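Local coordinates for leucine-rich repeat protein (Bacteroides thetaiotaomicron, PDB 4ECN) that is of unknown function but probably binds other proteins outside the cell through a long, curved leucine-rich repeat solenoid, at residues V496-C501 with D509-L514; E516-N521 with K549-Y554; I703-L708 with D734-K739. All coordinates share one frame; numbering follows the deposited sequence.

Contact 1 (V496-C501 with D509-L514)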
# COMPACT_ATOMS: atom_id res chain seq x y z
N VAL A 496 12.92 -4.71 -4.58
CA VAL A 496 11.90 -5.30 -5.47
C VAL A 496 10.79 -5.86 -4.62
O VAL A 496 11.07 -6.49 -3.60
CB VAL A 496 12.42 -6.39 -6.45
CG1 VAL A 496 11.30 -6.94 -7.32
CG2 VAL A 496 13.57 -5.86 -7.31
N GLU A 497 9.53 -5.63 -5.04
CA GLU A 497 8.33 -6.18 -4.43
C GLU A 497 7.47 -6.84 -5.50
O GLU A 497 7.17 -6.23 -6.53
CB GLU A 497 7.52 -5.12 -3.66
CG GLU A 497 6.22 -5.64 -3.05
CD GLU A 497 5.58 -4.71 -2.03
OE1 GLU A 497 6.19 -4.50 -0.95
OE2 GLU A 497 4.45 -4.24 -2.29
N LEU A 498 7.12 -8.10 -5.24
CA LEU A 498 6.24 -8.97 -6.01
C LEU A 498 5.24 -9.55 -5.04
O LEU A 498 5.28 -10.72 -4.71
CB LEU A 498 7.04 -10.04 -6.76
CG LEU A 498 7.48 -9.70 -8.17
CD1 LEU A 498 8.46 -10.71 -8.65
CD2 LEU A 498 6.31 -9.67 -9.12
N TYR A 499 4.37 -8.69 -4.51
CA TYR A 499 3.40 -9.00 -3.47
C TYR A 499 2.06 -9.41 -4.06
O TYR A 499 1.56 -8.77 -4.97
CB TYR A 499 3.21 -7.76 -2.57
CG TYR A 499 2.23 -7.95 -1.43
CD1 TYR A 499 2.60 -8.65 -0.29
CD2 TYR A 499 0.95 -7.43 -1.50
CE1 TYR A 499 1.69 -8.87 0.74
CE2 TYR A 499 0.04 -7.61 -0.45
CZ TYR A 499 0.42 -8.32 0.67
OH TYR A 499 -0.46 -8.53 1.71
N ASN A 500 1.48 -10.46 -3.49
CA ASN A 500 0.14 -10.94 -3.80
C ASN A 500 -0.20 -10.93 -5.31
O ASN A 500 -1.10 -10.20 -5.72
CB ASN A 500 -0.88 -10.06 -3.03
CG ASN A 500 -2.32 -10.50 -3.10
OD1 ASN A 500 -2.66 -11.70 -3.11
ND2 ASN A 500 -3.21 -9.52 -3.15
N CYS A 501 0.52 -11.75 -6.12
CA CYS A 501 0.29 -11.96 -7.56
C CYS A 501 -0.21 -13.43 -7.71
O CYS A 501 0.54 -14.42 -7.65
CB CYS A 501 1.52 -11.62 -8.40
SG CYS A 501 1.99 -9.86 -8.35
N ASP A 509 12.22 -14.81 -13.82
CA ASP A 509 13.66 -14.92 -14.07
C ASP A 509 14.45 -13.63 -13.85
O ASP A 509 15.63 -13.73 -13.52
CB ASP A 509 13.92 -15.38 -15.51
CG ASP A 509 14.32 -16.85 -15.61
OD1 ASP A 509 13.51 -17.71 -15.16
OD2 ASP A 509 15.42 -17.13 -16.14
N PHE A 510 13.81 -12.44 -14.00
CA PHE A 510 14.51 -11.17 -13.90
C PHE A 510 15.19 -11.00 -12.51
O PHE A 510 16.27 -10.39 -12.46
CB PHE A 510 13.57 -9.99 -14.21
CG PHE A 510 12.75 -9.45 -13.08
CD1 PHE A 510 13.24 -8.44 -12.27
CD2 PHE A 510 11.45 -9.90 -12.86
CE1 PHE A 510 12.48 -7.94 -11.20
CE2 PHE A 510 10.69 -9.39 -11.81
CZ PHE A 510 11.21 -8.42 -10.99
N LEU A 511 14.61 -11.58 -11.43
CA LEU A 511 15.15 -11.48 -10.06
C LEU A 511 16.55 -12.04 -9.92
O LEU A 511 17.36 -11.50 -9.17
CB LEU A 511 14.25 -12.22 -9.07
CG LEU A 511 12.89 -11.64 -8.81
CD1 LEU A 511 12.04 -12.61 -8.01
CD2 LEU A 511 13.00 -10.27 -8.15
N TYR A 512 16.82 -13.15 -10.61
CA TYR A 512 18.08 -13.89 -10.52
C TYR A 512 19.19 -13.23 -11.34
O TYR A 512 20.37 -13.57 -11.16
CB TYR A 512 17.84 -15.33 -11.00
CG TYR A 512 16.72 -16.03 -10.25
CD1 TYR A 512 16.93 -16.57 -8.98
CD2 TYR A 512 15.46 -16.17 -10.82
CE1 TYR A 512 15.91 -17.21 -8.29
CE2 TYR A 512 14.43 -16.83 -10.14
CZ TYR A 512 14.66 -17.35 -8.88
OH TYR A 512 13.65 -18.00 -8.20
N ASP A 513 18.83 -12.26 -12.21
CA ASP A 513 19.78 -11.56 -13.08
C ASP A 513 20.08 -10.15 -12.56
O ASP A 513 20.84 -9.41 -13.19
CB ASP A 513 19.24 -11.51 -14.52
CG ASP A 513 18.95 -12.87 -15.15
OD1 ASP A 513 19.47 -13.90 -14.64
OD2 ASP A 513 18.21 -12.91 -16.15
N LEU A 514 19.52 -9.79 -11.39
CA LEU A 514 19.74 -8.48 -10.80
C LEU A 514 21.07 -8.49 -10.08
O LEU A 514 21.35 -9.42 -9.31
CB LEU A 514 18.59 -8.06 -9.86
CG LEU A 514 17.26 -7.67 -10.57
CD1 LEU A 514 16.15 -7.49 -9.58
CD2 LEU A 514 17.41 -6.41 -11.43

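Contact 2 (E516-N521 with K549-Y554)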
# COMPACT_ATOMS: atom_id res chain seq x y z
N GLU A 516 22.55 -6.10 -7.82
CA GLU A 516 22.64 -5.57 -6.46
C GLU A 516 21.32 -5.63 -5.67
O GLU A 516 21.03 -4.71 -4.91
CB GLU A 516 23.10 -4.11 -6.55
CG GLU A 516 24.50 -3.95 -7.16
CD GLU A 516 25.65 -4.58 -6.40
OE1 GLU A 516 25.58 -4.67 -5.15
OE2 GLU A 516 26.65 -4.95 -7.06
N LEU A 517 20.57 -6.73 -5.78
CA LEU A 517 19.32 -6.89 -5.04
C LEU A 517 19.63 -7.05 -3.54
O LEU A 517 20.54 -7.78 -3.18
CB LEU A 517 18.52 -8.09 -5.59
CG LEU A 517 17.12 -8.39 -5.01
CD1 LEU A 517 16.16 -7.24 -5.22
CD2 LEU A 517 16.53 -9.66 -5.63
N GLN A 518 18.89 -6.33 -2.69
CA GLN A 518 19.10 -6.31 -1.25
C GLN A 518 17.84 -6.64 -0.47
O GLN A 518 17.93 -7.28 0.58
CB GLN A 518 19.58 -4.92 -0.81
CG GLN A 518 20.99 -4.56 -1.27
CD GLN A 518 21.35 -3.18 -0.80
OE1 GLN A 518 20.59 -2.49 -0.13
NE2 GLN A 518 22.54 -2.75 -1.16
N SER A 519 16.69 -6.11 -0.92
CA SER A 519 15.38 -6.27 -0.29
C SER A 519 14.40 -6.87 -1.28
O SER A 519 14.21 -6.31 -2.37
CB SER A 519 14.89 -4.92 0.22
OG SER A 519 13.52 -4.96 0.60
N LEU A 520 13.76 -7.98 -0.90
CA LEU A 520 12.79 -8.70 -1.73
C LEU A 520 11.58 -9.11 -0.90
O LEU A 520 11.73 -9.65 0.20
CB LEU A 520 13.46 -9.93 -2.37
CG LEU A 520 12.63 -10.80 -3.31
CD1 LEU A 520 12.36 -10.10 -4.60
CD2 LEU A 520 13.31 -12.11 -3.57
N ASN A 521 10.37 -8.85 -1.44
CA ASN A 521 9.08 -9.18 -0.83
C ASN A 521 8.30 -10.00 -1.80
O ASN A 521 7.91 -9.48 -2.85
CB ASN A 521 8.32 -7.91 -0.45
CG ASN A 521 7.10 -8.14 0.40
OD1 ASN A 521 6.28 -9.02 0.16
ND2 ASN A 521 6.92 -7.29 1.40
N LYS A 549 23.96 -11.21 -1.53
CA LYS A 549 23.58 -9.78 -1.51
C LYS A 549 22.25 -9.47 -0.75
O LYS A 549 22.09 -8.34 -0.28
CB LYS A 549 23.42 -9.23 -2.94
CG LYS A 549 24.72 -9.11 -3.72
CD LYS A 549 25.46 -7.80 -3.50
CE LYS A 549 26.80 -7.81 -4.20
NZ LYS A 549 26.70 -8.24 -5.61
N ILE A 550 21.30 -10.44 -0.72
CA ILE A 550 19.99 -10.32 -0.07
C ILE A 550 20.22 -10.03 1.41
O ILE A 550 21.03 -10.71 2.04
CB ILE A 550 19.06 -11.57 -0.27
CG1 ILE A 550 18.91 -12.00 -1.76
CG2 ILE A 550 17.67 -11.42 0.42
CD1 ILE A 550 18.00 -11.17 -2.64
N GLN A 551 19.50 -9.00 1.92
CA GLN A 551 19.52 -8.50 3.29
C GLN A 551 18.14 -8.66 3.95
O GLN A 551 18.05 -9.00 5.14
CB GLN A 551 19.95 -7.02 3.30
CG GLN A 551 21.42 -6.77 2.91
CD GLN A 551 21.76 -5.31 2.74
OE1 GLN A 551 21.15 -4.41 3.33
NE2 GLN A 551 22.75 -5.05 1.90
N ILE A 552 17.06 -8.39 3.18
CA ILE A 552 15.67 -8.47 3.64
C ILE A 552 14.91 -9.44 2.76
O ILE A 552 14.86 -9.28 1.54
CB ILE A 552 15.01 -7.07 3.64
CG1 ILE A 552 15.75 -6.10 4.60
CG2 ILE A 552 13.51 -7.14 3.95
CD1 ILE A 552 15.60 -4.70 4.26
N PHE A 553 14.30 -10.44 3.38
CA PHE A 553 13.50 -11.38 2.64
C PHE A 553 12.13 -11.58 3.35
O PHE A 553 12.06 -12.12 4.45
CB PHE A 553 14.27 -12.69 2.45
CG PHE A 553 13.65 -13.70 1.52
CD1 PHE A 553 13.03 -13.29 0.34
CD2 PHE A 553 13.76 -15.06 1.78
CE1 PHE A 553 12.46 -14.22 -0.52
CE2 PHE A 553 13.19 -15.99 0.91
CZ PHE A 553 12.55 -15.57 -0.23
N TYR A 554 11.06 -11.06 2.72
CA TYR A 554 9.67 -11.24 3.13
C TYR A 554 9.03 -12.30 2.27
O TYR A 554 8.90 -12.09 1.07
CB TYR A 554 8.86 -9.93 3.00
CG TYR A 554 9.23 -8.79 3.92
CD1 TYR A 554 8.81 -8.79 5.25
CD2 TYR A 554 9.82 -7.63 3.42
CE1 TYR A 554 9.05 -7.70 6.09
CE2 TYR A 554 10.06 -6.53 4.25
CZ TYR A 554 9.69 -6.58 5.58
OH TYR A 554 9.91 -5.51 6.41

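Contact 3 (I703-L708 with D734-K739)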
# COMPACT_ATOMS: atom_id res chain seq x y z
N ILE A 703 5.46 -13.95 30.64
CA ILE A 703 4.05 -14.24 30.36
C ILE A 703 3.92 -15.76 30.27
O ILE A 703 4.37 -16.37 29.30
CB ILE A 703 3.49 -13.47 29.12
CG1 ILE A 703 3.91 -11.98 29.13
CG2 ILE A 703 1.97 -13.59 29.05
CD1 ILE A 703 3.56 -11.20 27.92
N LEU A 704 3.36 -16.37 31.34
CA LEU A 704 3.17 -17.82 31.46
C LEU A 704 1.70 -18.21 31.61
O LEU A 704 1.42 -19.28 32.17
CB LEU A 704 3.95 -18.36 32.66
CG LEU A 704 5.46 -18.45 32.50
CD1 LEU A 704 6.16 -18.50 33.86
CD2 LEU A 704 5.86 -19.61 31.58
N SER A 705 0.76 -17.39 31.06
CA SER A 705 -0.66 -17.67 31.16
C SER A 705 -1.02 -18.83 30.25
O SER A 705 -0.31 -19.09 29.30
CB SER A 705 -1.51 -16.43 30.85
OG SER A 705 -1.54 -16.06 29.48
N ASN A 706 -2.10 -19.56 30.57
CA ASN A 706 -2.64 -20.69 29.81
C ASN A 706 -1.58 -21.78 29.69
O ASN A 706 -1.07 -22.06 28.60
CB ASN A 706 -3.16 -20.26 28.45
CG ASN A 706 -4.30 -19.29 28.56
OD1 ASN A 706 -4.09 -18.06 28.64
ND2 ASN A 706 -5.52 -19.80 28.54
N ASN A 707 -1.26 -22.37 30.84
CA ASN A 707 -0.31 -23.46 30.99
C ASN A 707 -0.86 -24.43 32.03
O ASN A 707 -2.01 -24.27 32.47
CB ASN A 707 1.08 -22.97 31.32
CG ASN A 707 1.81 -22.56 30.05
OD1 ASN A 707 2.15 -23.41 29.22
ND2 ASN A 707 2.04 -21.27 29.86
N LEU A 708 -0.08 -25.49 32.34
CA LEU A 708 -0.53 -26.62 33.16
C LEU A 708 0.15 -26.74 34.54
O LEU A 708 0.19 -27.84 35.09
CB LEU A 708 -0.26 -27.89 32.36
CG LEU A 708 -0.97 -28.01 31.01
CD1 LEU A 708 -0.38 -29.12 30.19
CD2 LEU A 708 -2.47 -28.17 31.16
N ASP A 734 2.48 -12.87 34.59
CA ASP A 734 1.12 -13.27 34.17
C ASP A 734 1.01 -14.81 34.27
O ASP A 734 1.60 -15.54 33.49
CB ASP A 734 0.76 -12.76 32.77
CG ASP A 734 -0.71 -12.88 32.39
OD1 ASP A 734 -1.50 -13.38 33.22
OD2 ASP A 734 -1.06 -12.52 31.25
N LEU A 735 0.28 -15.28 35.28
CA LEU A 735 0.15 -16.70 35.55
C LEU A 735 -1.29 -17.14 35.49
O LEU A 735 -1.58 -18.25 35.93
CB LEU A 735 0.77 -17.06 36.91
CG LEU A 735 2.32 -17.19 36.91
CD1 LEU A 735 2.84 -17.11 38.29
CD2 LEU A 735 2.77 -18.50 36.29
N ARG A 736 -2.16 -16.35 34.85
CA ARG A 736 -3.58 -16.70 34.66
C ARG A 736 -3.77 -17.98 33.89
O ARG A 736 -2.95 -18.28 33.03
CB ARG A 736 -4.33 -15.63 33.89
CG ARG A 736 -4.64 -14.36 34.61
CD ARG A 736 -5.33 -13.47 33.62
NE ARG A 736 -4.50 -13.33 32.43
CZ ARG A 736 -4.97 -13.27 31.19
NH1 ARG A 736 -6.29 -13.33 30.97
NH2 ARG A 736 -4.14 -13.13 30.16
N PHE A 737 -4.88 -18.68 34.15
CA PHE A 737 -5.25 -19.91 33.46
C PHE A 737 -4.17 -20.98 33.59
O PHE A 737 -3.60 -21.45 32.61
CB PHE A 737 -5.59 -19.66 31.97
CG PHE A 737 -6.78 -18.75 31.82
CD1 PHE A 737 -8.07 -19.24 31.96
CD2 PHE A 737 -6.61 -17.40 31.56
CE1 PHE A 737 -9.18 -18.39 31.83
CE2 PHE A 737 -7.72 -16.56 31.41
CZ PHE A 737 -8.99 -17.06 31.56
N ASN A 738 -3.91 -21.36 34.83
CA ASN A 738 -3.06 -22.48 35.21
C ASN A 738 -3.89 -23.29 36.19
O ASN A 738 -5.12 -23.13 36.24
CB ASN A 738 -1.70 -22.04 35.78
CG ASN A 738 -0.69 -21.67 34.72
OD1 ASN A 738 0.14 -22.48 34.35
ND2 ASN A 738 -0.76 -20.44 34.22
N LYS A 739 -3.24 -24.14 36.98
CA LYS A 739 -3.94 -24.96 37.96
C LYS A 739 -3.24 -24.81 39.33
O LYS A 739 -3.30 -25.73 40.16
CB LYS A 739 -3.94 -26.42 37.46
CG LYS A 739 -4.80 -26.68 36.21
CD LYS A 739 -4.52 -28.09 35.68
CE LYS A 739 -5.36 -28.51 34.49
NZ LYS A 739 -5.00 -29.87 34.01

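Contact 1 (V496-C501 with D509-L514)
Val496 and Leu498 face Phe510, Leu511 and Leu514 across the interior of one coil of a leucine-rich repeat solenoid, a compact example of how aliphatic and aromatic side chains fill such a coil. The strand 495-499 forms one wall; the other is the bend 509-514, whose first four residues have helical backbone torsions and which is closed by backbone bonds such as Tyr512 N to Asp509 O (3.2 Å). No hydrogen bond crosses between the two segments, and all five touching residues are buried.

Val496 comes first and divides its two methyls. CG1, anti to the backbone N (chi1 -180°), lies 3.8 Å from Leu511 CD2 and slides past Phe510, meeting the ring at its edge with 4.0 Å to CZ. CG2 points instead to Leu514 and meets its CD1 tip to tip at 3.8 Å.

Glu497 follows with its side chain turned away from Phe510 and the leucines, and its OE1 bonds to His357 ND1, so the strand alternates. Leu498 points inward again, and its CD1 meets two tips: Phe510 CE2 and Leu511 CD1, each at 4.1 Å. The Phe510 ring also meets Trp487, from outside the two segments. Leu511 CG sits over the rim of one face of the Phe510 ring, 4.2 Å above its plane.

Contact 2 (E516-N521 with K549-Y554)
Parallel strand pairing joins Ser519, Leu520 and Asn521 to Ile552, Phe553 and Tyr554, two neighbouring strands of the sheet that lines a leucine-rich repeat solenoid; helix 530-542 makes the beta-alpha-beta crossover between them. The strand axes run 4.8 Å apart and parallel. The ladder starts at Gln518 O, which takes two backbone donors, Gln551 N at 2.7 Å and Ile552 N at 3.0 Å. It continues through Leu520 N to Ile552 O and Tyr554 N to Leu520 O, the latter nearly straight at 171°.

Side chains pair in register. On the inner face Leu520 CD2 lies 3.8 Å from Phe553 CE1, the two side chains side by side. Just ahead of the strands Leu517 CD2 touches Ile550 CD1. On the other face the amide of Asn521 crosses Tyr554 obliquely, its plane 33° from the ring, while Tyr554 OH bonds to Arg384 O. The Gln518 and Gln551 side chains run alongside each other, pointing the same way, and Gln518 OE1 bonds to Arg384 NH2.

At the start of the pairing Glu516 folds back by a bend at chi2 (-63°) and forms a salt bridge with Lys549, OE2 to NZ 3.6 Å. At partly exposed residues it probably adds less to the pairing than the backbone ladder.

Contact 3 (I703-L708 with D734-K739)
The Asn706 amide and the Phe737 ring lie side by side with planes 16° apart, ND2 coming 3.4 Å from Phe737 CB. Arg736 NH1 sits in plane at the edge of that ring, which also stacks with Tyr762. The Arg736 guanidinium has its own edge turned to Asp734: NE meets OD1 on its syn lone pair at 3.1 Å, in the guanidinium plane, a salt bridge within one turn.

Deeper in, Asn707 and Asn738 occupy equivalent places in successive repeats, the asparagine ladder of leucine-rich repeats. Both ND2 atoms bond to Leu704 O, that of Asn707 at 3.1 Å and that of Asn738 at 3.2 Å, from opposite faces of the carbonyl plane. Asn707 ND2 bonds also to Leu680 O, and Asn738 ND2 to Leu735 O (2.9 Å), so each amide ties its own turn to the turn before. Main-chain bonds Leu704 N to Asp734 O, Asn706 N to Arg736 O (2.9 Å) and Asn707 N to Phe737 O hold the two turns in parallel.

These turns leave strands 701-703 and 732-734, which pair at Ile703 and Asp734. On one side the backbone of Ile703 hydrogen-bonds to Val678 of strand 675-679, and on the other Asp734 and Leu735 pack on strand 757-759.

From the N terminus the contacts come in series, none nesting within or crossing another. Contact 1 closes a short loop with seven residues between its segments, joining the start and the return of a single coil. Contact 2 opens next and spans 27 residues, including helix 530-542, to join adjacent strands. The two touch: Val496 N and Leu498 N probably bond to Ser519 O and Asn521 O, and Leu511 packs on Leu520, so the two share one sheet and one patch of the interior. Contact 3, with 25 intervening residues, belongs to a second, parallel sheet starting at strand 623-625; its nearest atoms lie about 23 Å from those of contact 2. Contact 1 thus fills one coil, while contacts 2 and 3 join each coil to the next.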